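Local coordinates for protein scyllo-inositol 2-dehydrogenase (NADP(+)) IolW (Bacillus subtilis subsp. subtilis, PDB 3GDO) that catalyses the reversible NADPH-dependent reduction of scyllo-inosose to scyllo-inositol and cannot use NADH in place of NADPH, at residues B[80-85]-B[90-95]; B[97-102]-B[106-111]; B[118-123]-B[307-312]; B[174-179]-B[335-340]. All coordinates share one frame; numbering follows the deposited sequence.

Contact 1 (B[80-85]-B[90-95]); sequences EHTMAC and KHVVME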
loop_
_atom_site.group_PDB
_atom_site.type_symbol
_atom_site.label_atom_id
_atom_site.label_comp_id
_atom_site.label_asym_id
_atom_site.label_seq_id
_atom_site.Cartn_x
_atom_site.Cartn_y
_atom_site.Cartn_z
ATOM N N GLU B 80 23.342 -25.919 12.486
ATOM C CA GLU B 80 24.158 -26.973 13.077
ATOM C C GLU B 80 23.294 -28.043 13.753
ATOM O O GLU B 80 23.428 -29.235 13.492
ATOM C CB GLU B 80 24.984 -26.309 14.154
ATOM C CG GLU B 80 26.471 -26.462 14.090
ATOM C CD GLU B 80 27.102 -25.612 15.176
ATOM O OE1 GLU B 80 27.100 -24.359 15.033
ATOM O OE2 GLU B 80 27.548 -26.189 16.195
ATOM N N HIS B 81 22.409 -27.588 14.634
ATOM C CA HIS B 81 21.497 -28.452 15.365
ATOM C C HIS B 81 20.589 -29.262 14.438
ATOM O O HIS B 81 20.444 -30.472 14.614
ATOM C CB HIS B 81 20.668 -27.623 16.342
ATOM C CG HIS B 81 21.423 -27.204 17.566
ATOM N ND1 HIS B 81 20.803 -26.667 18.674
ATOM C CD2 HIS B 81 22.743 -27.276 17.872
ATOM C CE1 HIS B 81 21.710 -26.405 19.602
ATOM N NE2 HIS B 81 22.896 -26.770 19.142
ATOM N N THR B 82 19.999 -28.596 13.453
ATOM C CA THR B 82 19.135 -29.254 12.491
ATOM C C THR B 82 19.897 -30.352 11.719
ATOM O O THR B 82 19.389 -31.466 11.575
ATOM C CB THR B 82 18.492 -28.243 11.536
ATOM O OG1 THR B 82 17.835 -27.216 12.307
ATOM C CG2 THR B 82 17.452 -28.920 10.639
ATOM N N MET B 83 21.098 -30.027 11.239
ATOM C CA MET B 83 21.902 -30.987 10.507
ATOM C C MET B 83 22.190 -32.195 11.390
ATOM O O MET B 83 21.973 -33.335 10.961
ATOM C CB MET B 83 23.208 -30.374 9.989
ATOM C CG MET B 83 23.915 -31.307 8.950
ATOM S SD MET B 83 22.879 -31.861 7.579
ATOM C CE MET B 83 23.768 -30.981 6.280
ATOM N N ALA B 84 22.641 -31.934 12.619
ATOM C CA ALA B 84 22.910 -32.965 13.608
ATOM C C ALA B 84 21.699 -33.858 13.816
ATOM O O ALA B 84 21.834 -35.076 13.936
ATOM C CB ALA B 84 23.325 -32.331 14.923
ATOM N N CYS B 85 20.505 -33.271 13.846
ATOM C CA CYS B 85 19.304 -34.092 14.022
ATOM C C CYS B 85 19.032 -34.939 12.796
ATOM O O CYS B 85 18.652 -36.122 12.911
ATOM C CB CYS B 85 18.089 -33.236 14.310
ATOM S SG CYS B 85 18.142 -32.474 15.924
ATOM N N LYS B 90 16.624 -38.239 12.787
ATOM C CA LYS B 90 15.412 -37.635 13.378
ATOM C C LYS B 90 14.621 -36.782 12.369
ATOM O O LYS B 90 15.220 -36.098 11.520
ATOM C CB LYS B 90 15.741 -36.770 14.620
ATOM C CG LYS B 90 16.713 -37.393 15.614
ATOM C CD LYS B 90 16.146 -38.640 16.193
ATOM C CE LYS B 90 17.149 -39.337 17.076
ATOM N NZ LYS B 90 16.410 -40.496 17.590
ATOM N N HIS B 91 13.292 -36.860 12.463
ATOM C CA HIS B 91 12.360 -35.871 11.845
ATOM C C HIS B 91 12.560 -34.530 12.569
ATOM O O HIS B 91 12.851 -34.530 13.780
ATOM C CB HIS B 91 10.897 -36.301 12.008
ATOM C CG HIS B 91 10.587 -37.646 11.420
ATOM N ND1 HIS B 91 10.995 -38.021 10.155
ATOM C CD2 HIS B 91 9.887 -38.699 11.917
ATOM C CE1 HIS B 91 10.580 -39.253 9.903
ATOM N NE2 HIS B 91 9.911 -39.688 10.961
ATOM N N VAL B 92 12.422 -33.408 11.846
ATOM C CA VAL B 92 12.756 -32.070 12.395
ATOM C C VAL B 92 11.712 -31.039 11.954
ATOM O O VAL B 92 11.333 -30.986 10.764
ATOM C CB VAL B 92 14.176 -31.588 11.986
ATOM C CG1 VAL B 92 14.445 -30.120 12.419
ATOM C CG2 VAL B 92 15.249 -32.470 12.598
ATOM N N VAL B 93 11.210 -30.301 12.946
ATOM C CA VAL B 93 10.452 -29.042 12.752
ATOM C C VAL B 93 11.372 -27.858 13.104
ATOM O O VAL B 93 11.898 -27.790 14.216
ATOM C CB VAL B 93 9.185 -28.981 13.638
ATOM C CG1 VAL B 93 8.535 -27.518 13.639
ATOM C CG2 VAL B 93 8.150 -30.068 13.227
ATOM N N MET B 94 11.561 -26.948 12.147
ATOM C CA MET B 94 12.430 -25.766 12.300
ATOM C C MET B 94 11.527 -24.542 12.458
ATOM O O MET B 94 10.430 -24.505 11.894
ATOM C CB MET B 94 13.279 -25.519 11.031
ATOM C CG MET B 94 14.061 -26.688 10.416
ATOM S SD MET B 94 15.084 -26.243 8.987
ATOM C CE MET B 94 16.349 -25.231 9.679
ATOM N N GLU B 95 11.986 -23.522 13.186
ATOM C CA GLU B 95 11.220 -22.259 13.228
ATOM C C GLU B 95 11.416 -21.505 11.912
ATOM O O GLU B 95 12.362 -21.778 11.165
ATOM C CB GLU B 95 11.593 -21.372 14.433
ATOM C CG GLU B 95 10.668 -21.502 15.656
ATOM C CD GLU B 95 9.264 -20.886 15.486
ATOM O OE1 GLU B 95 8.899 -20.412 14.358
ATOM O OE2 GLU B 95 8.523 -20.906 16.501
#
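The backbone N of K90 donates to the carbonyl O of C85 at 2.9 Å, with an N-H...O angle of 158°. This bond ties the last turn of helix 78-87 to the start of strand 91-95, where CB and CG of K90 also rest against C85 O. The K90 chain then bends away, and its NZ is hydrogen-bonded to I66 O and D63 O. Further along, the contact is apolar. CB of C85 presses on CG2 of V92 at 3.4 Å, tighter than usual for two carbons. One turn earlier, CG2 of T82 meets V92 CG1 at 3.7 Å. OG1 of T82 bonds back to H78 O in its own helix. The M94 chain bends at chi3 (68°), which brings CE to 3.6 Å from T82 OG1 and lays SD near T82 CG2. An alanine in place of M94 would probably leave the T82 side of the helix without its sulfur and methyl neighbours. Helix segment 80-85 runs nearly antiparallel to strand 91-95, at 162°. Helix 78-87 and strand 91-95 complete the Rossmann beta-alpha-beta unit begun by strand 68-71. One polar bond fixes the turn, and buried side chains, meeting mainly through carbon and sulfur, join helix to sheet.

Contact 2 (B[97-102]-B[106-111]); sequences PMTATA and ETLKRA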
loop_
_atom_site.group_PDB
_atom_site.type_symbol
_atom_site.label_atom_id
_atom_site.label_comp_id
_atom_site.label_asym_id
_atom_site.label_seq_id
_atom_site.Cartn_x
_atom_site.Cartn_y
_atom_site.Cartn_z
ATOM N N PRO B 97 12.433 -17.766 10.345
ATOM C CA PRO B 97 12.723 -18.008 8.959
ATOM C C PRO B 97 13.661 -19.189 8.925
ATOM O O PRO B 97 14.526 -19.296 9.790
ATOM C CB PRO B 97 13.429 -16.721 8.530
ATOM C CG PRO B 97 14.162 -16.281 9.785
ATOM C CD PRO B 97 13.189 -16.607 10.876
ATOM N N MET B 98 13.461 -20.081 7.960
ATOM C CA MET B 98 14.217 -21.348 7.871
ATOM C C MET B 98 15.737 -21.155 8.087
ATOM O O MET B 98 16.291 -21.680 9.048
ATOM C CB MET B 98 13.894 -22.029 6.527
ATOM C CG MET B 98 14.480 -23.427 6.305
ATOM S SD MET B 98 14.127 -23.986 4.604
ATOM C CE MET B 98 14.826 -25.648 4.833
ATOM N N THR B 99 16.392 -20.406 7.204
ATOM C CA THR B 99 17.824 -20.066 7.348
ATOM C C THR B 99 18.047 -18.650 6.806
ATOM O O THR B 99 17.125 -18.065 6.258
ATOM C CB THR B 99 18.718 -21.005 6.511
ATOM O OG1 THR B 99 18.179 -21.102 5.190
ATOM C CG2 THR B 99 18.800 -22.406 7.136
ATOM N N ALA B 100 19.269 -18.122 6.885
ATOM C CA ALA B 100 19.570 -16.843 6.250
ATOM C C ALA B 100 19.641 -16.906 4.709
ATOM O O ALA B 100 19.305 -15.934 4.023
ATOM C CB ALA B 100 20.863 -16.236 6.832
ATOM N N THR B 101 20.102 -18.037 4.157
ATOM C CA THR B 101 20.264 -18.142 2.701
ATOM C C THR B 101 19.522 -19.351 2.174
ATOM O O THR B 101 19.313 -20.346 2.900
ATOM C CB THR B 101 21.771 -18.217 2.221
ATOM O OG1 THR B 101 22.386 -19.389 2.747
ATOM C CG2 THR B 101 22.599 -16.986 2.656
ATOM N N ALA B 102 19.137 -19.268 0.906
ATOM C CA ALA B 102 18.444 -20.358 0.238
ATOM C C ALA B 102 19.351 -21.609 0.109
ATOM O O ALA B 102 18.878 -22.736 0.239
ATOM C CB ALA B 102 17.951 -19.891 -1.132
ATOM N N GLU B 106 18.727 -25.443 1.041
ATOM C CA GLU B 106 18.783 -26.567 0.057
ATOM C C GLU B 106 19.657 -27.704 0.607
ATOM O O GLU B 106 19.284 -28.884 0.513
ATOM C CB GLU B 106 19.298 -26.138 -1.331
ATOM C CG GLU B 106 18.385 -25.175 -2.124
ATOM C CD GLU B 106 17.232 -25.857 -2.895
ATOM O OE1 GLU B 106 16.973 -27.083 -2.726
ATOM O OE2 GLU B 106 16.566 -25.137 -3.692
ATOM N N THR B 107 20.784 -27.321 1.211
ATOM C CA THR B 107 21.697 -28.265 1.853
ATOM C C THR B 107 20.983 -29.112 2.886
ATOM O O THR B 107 21.180 -30.334 2.907
ATOM C CB THR B 107 22.913 -27.570 2.451
ATOM O OG1 THR B 107 23.567 -26.862 1.402
ATOM C CG2 THR B 107 23.923 -28.582 3.051
ATOM N N LEU B 108 20.137 -28.487 3.715
ATOM C CA LEU B 108 19.399 -29.260 4.719
ATOM C C LEU B 108 18.407 -30.155 4.051
ATOM O O LEU B 108 18.214 -31.298 4.480
ATOM C CB LEU B 108 18.687 -28.380 5.773
ATOM C CG LEU B 108 19.558 -27.434 6.600
ATOM C CD1 LEU B 108 18.690 -26.467 7.488
ATOM C CD2 LEU B 108 20.582 -28.185 7.445
ATOM N N LYS B 109 17.752 -29.641 3.011
ATOM C CA LYS B 109 16.750 -30.439 2.318
ATOM C C LYS B 109 17.388 -31.700 1.702
ATOM O O LYS B 109 16.801 -32.768 1.727
ATOM C CB LYS B 109 16.032 -29.643 1.215
ATOM C CG LYS B 109 14.762 -30.335 0.716
ATOM C CD LYS B 109 14.139 -29.575 -0.444
ATOM C CE LYS B 109 14.895 -29.819 -1.750
ATOM N NZ LYS B 109 14.374 -31.099 -2.346
ATOM N N ARG B 110 18.568 -31.549 1.123
ATOM C CA ARG B 110 19.188 -32.679 0.424
ATOM C C ARG B 110 19.654 -33.716 1.448
ATOM O O ARG B 110 19.426 -34.907 1.259
ATOM C CB ARG B 110 20.296 -32.223 -0.520
ATOM C CG ARG B 110 19.756 -31.995 -1.920
ATOM C CD ARG B 110 20.842 -31.536 -2.878
ATOM N NE ARG B 110 21.055 -30.091 -2.812
ATOM C CZ ARG B 110 22.047 -29.489 -2.149
ATOM N NH1 ARG B 110 22.142 -28.162 -2.176
ATOM N NH2 ARG B 110 22.942 -30.202 -1.465
ATOM N N ALA B 111 20.220 -33.247 2.565
ATOM C CA ALA B 111 20.606 -34.130 3.646
ATOM C C ALA B 111 19.415 -34.920 4.218
ATOM O O ALA B 111 19.553 -36.132 4.454
ATOM C CB ALA B 111 21.361 -33.375 4.707
#
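This is a local contact between the loop after strand 91-95 and the first turns of helix 102-115, part polar and part apolar. E106 N donates to A102 O at 2.8 Å, in the carbonyl plane, as an early i to i+4 bond of the helix. CG of E106 lies 3.4 Å from the same A102 O. The OE2 of E106 forms a salt bridge with R331 of helix 323-342. The apolar part is one meeting of methyl groups: T99 CG2 and L108 CD1 reach toward each other, tip to tip, at 4.1 Å. The helix belongs to the Rossmann domain and leads from strand 91-95 to strand 119-122, so the loop is part of a beta-alpha-beta crossover. T101 is the N-cap residue of helix 102-115. The loop holds its own curve through T99, whose OG1 sits between the backbone N and the carbonyl carbon (chi1 48°) and donates to T101 O at 2.7 Å. An alanine at T99 would probably leave T101 O without this donor and L108 CD1 without its methyl partner. M98 O accepts a bond from H78 NE2, and the M98 side chain packs on I327 and V121.

Contact 3 (B[118-123]-B[307-312]); sequences LLSVYH and RKIAES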
loop_
_atom_site.group_PDB
_atom_site.type_symbol
_atom_site.label_atom_id
_atom_site.label_comp_id
_atom_site.label_asym_id
_atom_site.label_seq_id
_atom_site.Cartn_x
_atom_site.Cartn_y
_atom_site.Cartn_z
ATOM N N LEU B 118 11.666 -36.582 7.591
ATOM C CA LEU B 118 10.789 -35.445 7.326
ATOM C C LEU B 118 11.368 -34.140 7.871
ATOM O O LEU B 118 11.717 -34.049 9.058
ATOM C CB LEU B 118 9.416 -35.705 7.943
ATOM C CG LEU B 118 8.751 -36.940 7.334
ATOM C CD1 LEU B 118 7.474 -37.278 8.086
ATOM C CD2 LEU B 118 8.477 -36.730 5.796
ATOM N N LEU B 119 11.460 -33.139 7.008
ATOM C CA LEU B 119 11.941 -31.805 7.377
ATOM C C LEU B 119 10.847 -30.778 7.073
ATOM O O LEU B 119 10.382 -30.646 5.916
ATOM C CB LEU B 119 13.230 -31.464 6.634
ATOM C CG LEU B 119 13.826 -30.088 6.947
ATOM C CD1 LEU B 119 14.164 -29.934 8.439
ATOM C CD2 LEU B 119 15.026 -29.805 6.083
ATOM N N SER B 120 10.396 -30.084 8.120
ATOM C CA SER B 120 9.345 -29.081 7.978
ATOM C C SER B 120 9.797 -27.749 8.644
ATOM O O SER B 120 10.834 -27.702 9.367
ATOM C CB SER B 120 8.054 -29.609 8.587
ATOM O OG SER B 120 6.926 -28.777 8.298
ATOM N N VAL B 121 9.050 -26.677 8.358
ATOM C CA VAL B 121 9.367 -25.327 8.863
ATOM C C VAL B 121 8.068 -24.821 9.464
ATOM O O VAL B 121 7.030 -24.974 8.864
ATOM C CB VAL B 121 9.857 -24.398 7.740
ATOM C CG1 VAL B 121 10.113 -22.937 8.277
ATOM C CG2 VAL B 121 11.140 -24.949 7.136
ATOM N N TYR B 122 8.122 -24.257 10.664
ATOM C CA TYR B 122 6.894 -23.856 11.360
ATOM C C TYR B 122 6.338 -22.507 10.798
ATOM O O TYR B 122 6.485 -21.453 11.452
ATOM C CB TYR B 122 7.173 -23.802 12.886
ATOM C CG TYR B 122 5.942 -23.672 13.777
ATOM C CD1 TYR B 122 4.939 -24.613 13.717
ATOM C CD2 TYR B 122 5.795 -22.576 14.681
ATOM C CE1 TYR B 122 3.809 -24.516 14.540
ATOM C CE2 TYR B 122 4.656 -22.457 15.518
ATOM C CZ TYR B 122 3.673 -23.442 15.431
ATOM O OH TYR B 122 2.509 -23.390 16.169
ATOM N N HIS B 123 5.730 -22.547 9.602
ATOM C CA HIS B 123 5.015 -21.395 9.020
ATOM C C HIS B 123 3.567 -21.468 9.433
ATOM O O HIS B 123 2.667 -21.753 8.624
ATOM C CB HIS B 123 5.177 -21.307 7.497
ATOM C CG HIS B 123 6.452 -20.639 7.078
ATOM N ND1 HIS B 123 6.686 -19.288 7.275
ATOM C CD2 HIS B 123 7.582 -21.136 6.518
ATOM C CE1 HIS B 123 7.885 -18.977 6.810
ATOM N NE2 HIS B 123 8.456 -20.083 6.349
ATOM N N ARG B 307 -1.233 -31.658 14.146
ATOM C CA ARG B 307 -2.012 -32.855 13.794
ATOM C C ARG B 307 -1.555 -33.376 12.435
ATOM O O ARG B 307 -1.478 -34.595 12.211
ATOM C CB ARG B 307 -3.497 -32.558 13.766
ATOM C CG ARG B 307 -4.074 -32.218 15.113
ATOM C CD ARG B 307 -5.569 -31.864 14.989
ATOM N NE ARG B 307 -6.176 -31.773 16.315
ATOM C CZ ARG B 307 -6.886 -30.748 16.771
ATOM N NH1 ARG B 307 -7.157 -29.708 16.006
ATOM N NH2 ARG B 307 -7.398 -30.798 17.991
ATOM N N LYS B 308 -1.208 -32.460 11.542
ATOM C CA LYS B 308 -0.723 -32.851 10.226
ATOM C C LYS B 308 0.681 -33.451 10.262
ATOM O O LYS B 308 0.925 -34.453 9.587
ATOM C CB LYS B 308 -0.837 -31.714 9.210
ATOM C CG LYS B 308 -2.079 -31.806 8.322
ATOM C CD LYS B 308 -2.811 -30.459 8.168
ATOM C CE LYS B 308 -3.395 -30.302 6.753
ATOM N NZ LYS B 308 -4.323 -31.397 6.327
ATOM N N ILE B 309 1.589 -32.861 11.042
ATOM C CA ILE B 309 2.912 -33.430 11.228
ATOM C C ILE B 309 2.801 -34.894 11.758
ATOM O O ILE B 309 3.494 -35.782 11.285
ATOM C CB ILE B 309 3.794 -32.568 12.207
ATOM C CG1 ILE B 309 4.204 -31.225 11.575
ATOM C CG2 ILE B 309 5.044 -33.358 12.710
ATOM C CD1 ILE B 309 5.358 -31.294 10.549
ATOM N N ALA B 310 1.931 -35.112 12.734
ATOM C CA ALA B 310 1.673 -36.447 13.251
ATOM C C ALA B 310 1.210 -37.412 12.137
ATOM O O ALA B 310 1.672 -38.567 12.066
ATOM C CB ALA B 310 0.672 -36.392 14.389
ATOM N N GLU B 311 0.347 -36.929 11.243
ATOM C CA GLU B 311 -0.099 -37.735 10.081
ATOM C C GLU B 311 0.994 -37.991 9.044
ATOM O O GLU B 311 0.996 -39.066 8.434
ATOM C CB GLU B 311 -1.423 -37.223 9.492
ATOM C CG GLU B 311 -2.556 -37.331 10.542
ATOM C CD GLU B 311 -3.892 -36.704 10.152
ATOM O OE1 GLU B 311 -3.940 -35.919 9.187
ATOM O OE2 GLU B 311 -4.916 -36.996 10.839
ATOM N N SER B 312 1.947 -37.063 8.866
ATOM C CA SER B 312 3.113 -37.345 8.024
ATOM C C SER B 312 4.018 -38.426 8.616
ATOM O O SER B 312 4.504 -39.283 7.892
ATOM C CB SER B 312 3.969 -36.103 7.773
ATOM O OG SER B 312 3.211 -35.100 7.114
#
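L118 and S312 make the first of two van der Waals touches between strand 119-122 with its flank and helix 303-315. CD1 of L118 meets CB of S312 at 3.7 Å and lies 3.6 Å from the carbonyl O of S312. A single methyl thus covers both the side-chain carbon and the backbone of the helix residue. The second touch is made by I309. Its CG1 branch stands anti to the carbonyl carbon (chi1 -70°), and the further bend at chi2 (-78°) carries CD1 toward the strand. There CD1 rests against S120, 3.7 Å from its CB and equally far from its OG. The backbones stay well apart, with S120 CA and I309 CA 8.4 Å from each other.

The polar bonds of these side chains go to other residues. S120 OG is hydrogen-bonded to V321 O and to Y305 OH. This buried hydroxyl therefore has two polar partners while a methyl group packs beside it. S312 OG bonds to A317 O, just beyond the end of its helix. Both serine hydroxyls thus find their polar partners outside the two segments, and S120 OG also touches the I309 methyl.

The contact brings a helix from the C-terminal part of this Gfo/Idh/MocA family protein back onto the Rossmann sheet. Strand 119-122 is the outermost strand of that parallel sheet on this side, paired with strand 91-95. Helix 303-315 packs on one face of the sheet, where I309 also meets V93 and Y31. On the other face L119 packs against L108 and A112 of helix 102-115.

Contact 4 (B[174-179]-B[335-340]); sequences TLYDLG and AAMESS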
loop_
_atom_site.group_PDB
_atom_site.type_symbol
_atom_site.label_atom_id
_atom_site.label_comp_id
_atom_site.label_asym_id
_atom_site.label_seq_id
_atom_site.Cartn_x
_atom_site.Cartn_y
_atom_site.Cartn_z
ATOM N N THR B 174 13.173 -7.061 10.387
ATOM C CA THR B 174 11.750 -7.368 10.328
ATOM C C THR B 174 11.316 -8.103 9.044
ATOM O O THR B 174 10.241 -8.692 9.032
ATOM C CB THR B 174 10.905 -6.096 10.425
ATOM O OG1 THR B 174 11.398 -5.191 9.438
ATOM C CG2 THR B 174 10.941 -5.469 11.879
ATOM N N LEU B 175 12.095 -8.041 7.975
ATOM C CA LEU B 175 11.756 -8.791 6.761
ATOM C C LEU B 175 11.887 -10.317 7.005
ATOM O O LEU B 175 10.993 -11.105 6.661
ATOM C CB LEU B 175 12.622 -8.328 5.562
ATOM C CG LEU B 175 12.486 -9.106 4.253
ATOM C CD1 LEU B 175 11.035 -9.069 3.694
ATOM C CD2 LEU B 175 13.527 -8.642 3.203
ATOM N N TYR B 176 12.991 -10.734 7.631
ATOM C CA TYR B 176 13.097 -12.128 8.089
ATOM C C TYR B 176 12.056 -12.473 9.146
ATOM O O TYR B 176 11.391 -13.505 9.063
ATOM C CB TYR B 176 14.468 -12.409 8.686
ATOM C CG TYR B 176 15.529 -12.673 7.638
ATOM C CD1 TYR B 176 16.452 -11.685 7.288
ATOM C CD2 TYR B 176 15.601 -13.909 7.022
ATOM C CE1 TYR B 176 17.455 -11.951 6.335
ATOM C CE2 TYR B 176 16.585 -14.188 6.058
ATOM C CZ TYR B 176 17.499 -13.214 5.724
ATOM O OH TYR B 176 18.456 -13.510 4.763
ATOM N N ASP B 177 11.896 -11.614 10.131
ATOM C CA ASP B 177 11.066 -11.978 11.260
ATOM C C ASP B 177 9.550 -11.890 10.972
ATOM O O ASP B 177 8.791 -12.783 11.345
ATOM C CB ASP B 177 11.413 -11.122 12.456
ATOM C CG ASP B 177 10.662 -11.542 13.680
ATOM O OD1 ASP B 177 10.320 -12.745 13.808
ATOM O OD2 ASP B 177 10.404 -10.692 14.535
ATOM N N LEU B 178 9.119 -10.855 10.277
ATOM C CA LEU B 178 7.680 -10.634 10.032
ATOM C C LEU B 178 7.349 -10.862 8.582
ATOM O O LEU B 178 6.343 -11.510 8.267
ATOM C CB LEU B 178 7.264 -9.199 10.423
ATOM C CG LEU B 178 7.584 -8.684 11.839
ATOM C CD1 LEU B 178 6.904 -7.314 12.039
ATOM C CD2 LEU B 178 7.226 -9.603 12.955
ATOM N N GLY B 179 8.198 -10.328 7.697
ATOM C CA GLY B 179 7.990 -10.475 6.258
ATOM C C GLY B 179 7.843 -11.932 5.841
ATOM O O GLY B 179 7.017 -12.243 4.974
ATOM N N ALA B 335 16.105 -12.131 -2.784
ATOM C CA ALA B 335 15.861 -11.331 -3.995
ATOM C C ALA B 335 15.388 -9.897 -3.667
ATOM O O ALA B 335 15.769 -8.940 -4.332
ATOM C CB ALA B 335 14.842 -12.029 -4.925
ATOM N N ALA B 336 14.552 -9.778 -2.645
ATOM C CA ALA B 336 14.170 -8.455 -2.096
ATOM C C ALA B 336 15.388 -7.663 -1.645
ATOM O O ALA B 336 15.485 -6.468 -1.926
ATOM C CB ALA B 336 13.210 -8.619 -0.906
ATOM N N MET B 337 16.303 -8.321 -0.932
ATOM C CA MET B 337 17.498 -7.641 -0.393
ATOM C C MET B 337 18.370 -7.182 -1.537
ATOM O O MET B 337 18.893 -6.060 -1.552
ATOM C CB MET B 337 18.241 -8.554 0.582
ATOM C CG MET B 337 17.376 -8.967 1.818
ATOM S SD MET B 337 18.116 -10.165 3.005
ATOM C CE MET B 337 19.518 -9.231 3.554
ATOM N N GLU B 338 18.470 -8.059 -2.530
ATOM C CA GLU B 338 19.241 -7.804 -3.737
ATOM C C GLU B 338 18.585 -6.698 -4.596
ATOM O O GLU B 338 19.275 -5.774 -5.092
ATOM C CB GLU B 338 19.414 -9.127 -4.510
ATOM C CG GLU B 338 20.348 -9.079 -5.697
ATOM C CD GLU B 338 21.810 -8.912 -5.300
ATOM O OE1 GLU B 338 22.149 -9.117 -4.102
ATOM O OE2 GLU B 338 22.626 -8.592 -6.195
ATOM N N SER B 339 17.254 -6.743 -4.711
ATOM C CA SER B 339 16.513 -5.671 -5.394
ATOM C C SER B 339 16.810 -4.313 -4.756
ATOM O O SER B 339 17.144 -3.337 -5.442
ATOM C CB SER B 339 15.007 -5.961 -5.392
ATOM O OG SER B 339 14.284 -4.816 -5.880
ATOM N N SER B 340 16.749 -4.284 -3.422
ATOM C CA SER B 340 16.970 -3.077 -2.642
ATOM C C SER B 340 18.393 -2.572 -2.801
ATOM O O SER B 340 18.627 -1.400 -3.065
ATOM C CB SER B 340 16.680 -3.358 -1.164
ATOM O OG SER B 340 16.570 -2.145 -0.475
#
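The phenol ring of Y176 meets the sulfur of M337 obliquely, in a Met-aromatic contact. SD lies 4.9 Å from the ring centroid and 58° off the ring normal. It is near the outer end of the ring, 3.8 Å from CE1 and equally far from OH. The two side chains cross at about a right angle. The Y176 hydroxyl is hydrogen-bonded to A100 O in the loop before helix 102-115, which probably helps to hold the outer end of the ring. L175 makes the rest of the contact. Its CG stands anti to the backbone N (chi1 174°), which carries CD2 toward helix 323-342. There CD2 touches A336 CB at 4.1 Å and M337 CG at the same distance. The axes of segments 174-179 and 335-340 approach to 12.2 Å at 141°, so side chains alone bridge them. At the start of helix 174-190, T174 O accepts from L178 N, as in an alpha-helix, and from G179 N, which makes the wider pi-type turn. Helices 174-190 and 323-342 lie side by side on the large mixed sheet of the C-terminal domain. L175 packs on V200, F213 and L215 of that sheet, and A336 packs on V196, A198 and L215.

Overall arrangement
From the N terminus, contact 1 closes the short turn between helix 78-87 and strand 91-95. Contact 2 follows in series and closes the loop into helix 102-115. The two touch through M94 and L108. Contact 3 opens on the neighbouring strand 119-122, joined to strand 91-95 by backbone bonds, and closes 184 residues later on helix 303-315. Contact 4 opens inside that span and closes beyond it, so contacts 3 and 4 cross. They lie on opposite sides of the chain's centre. Contacts 1 and 2 build the Rossmann domain, contact 4 the C-terminal domain. Contact 3 brings helix 303-315, from late in the chain, back onto the Rossmann sheet, and A100 with Y176 links contact 2 to contact 4.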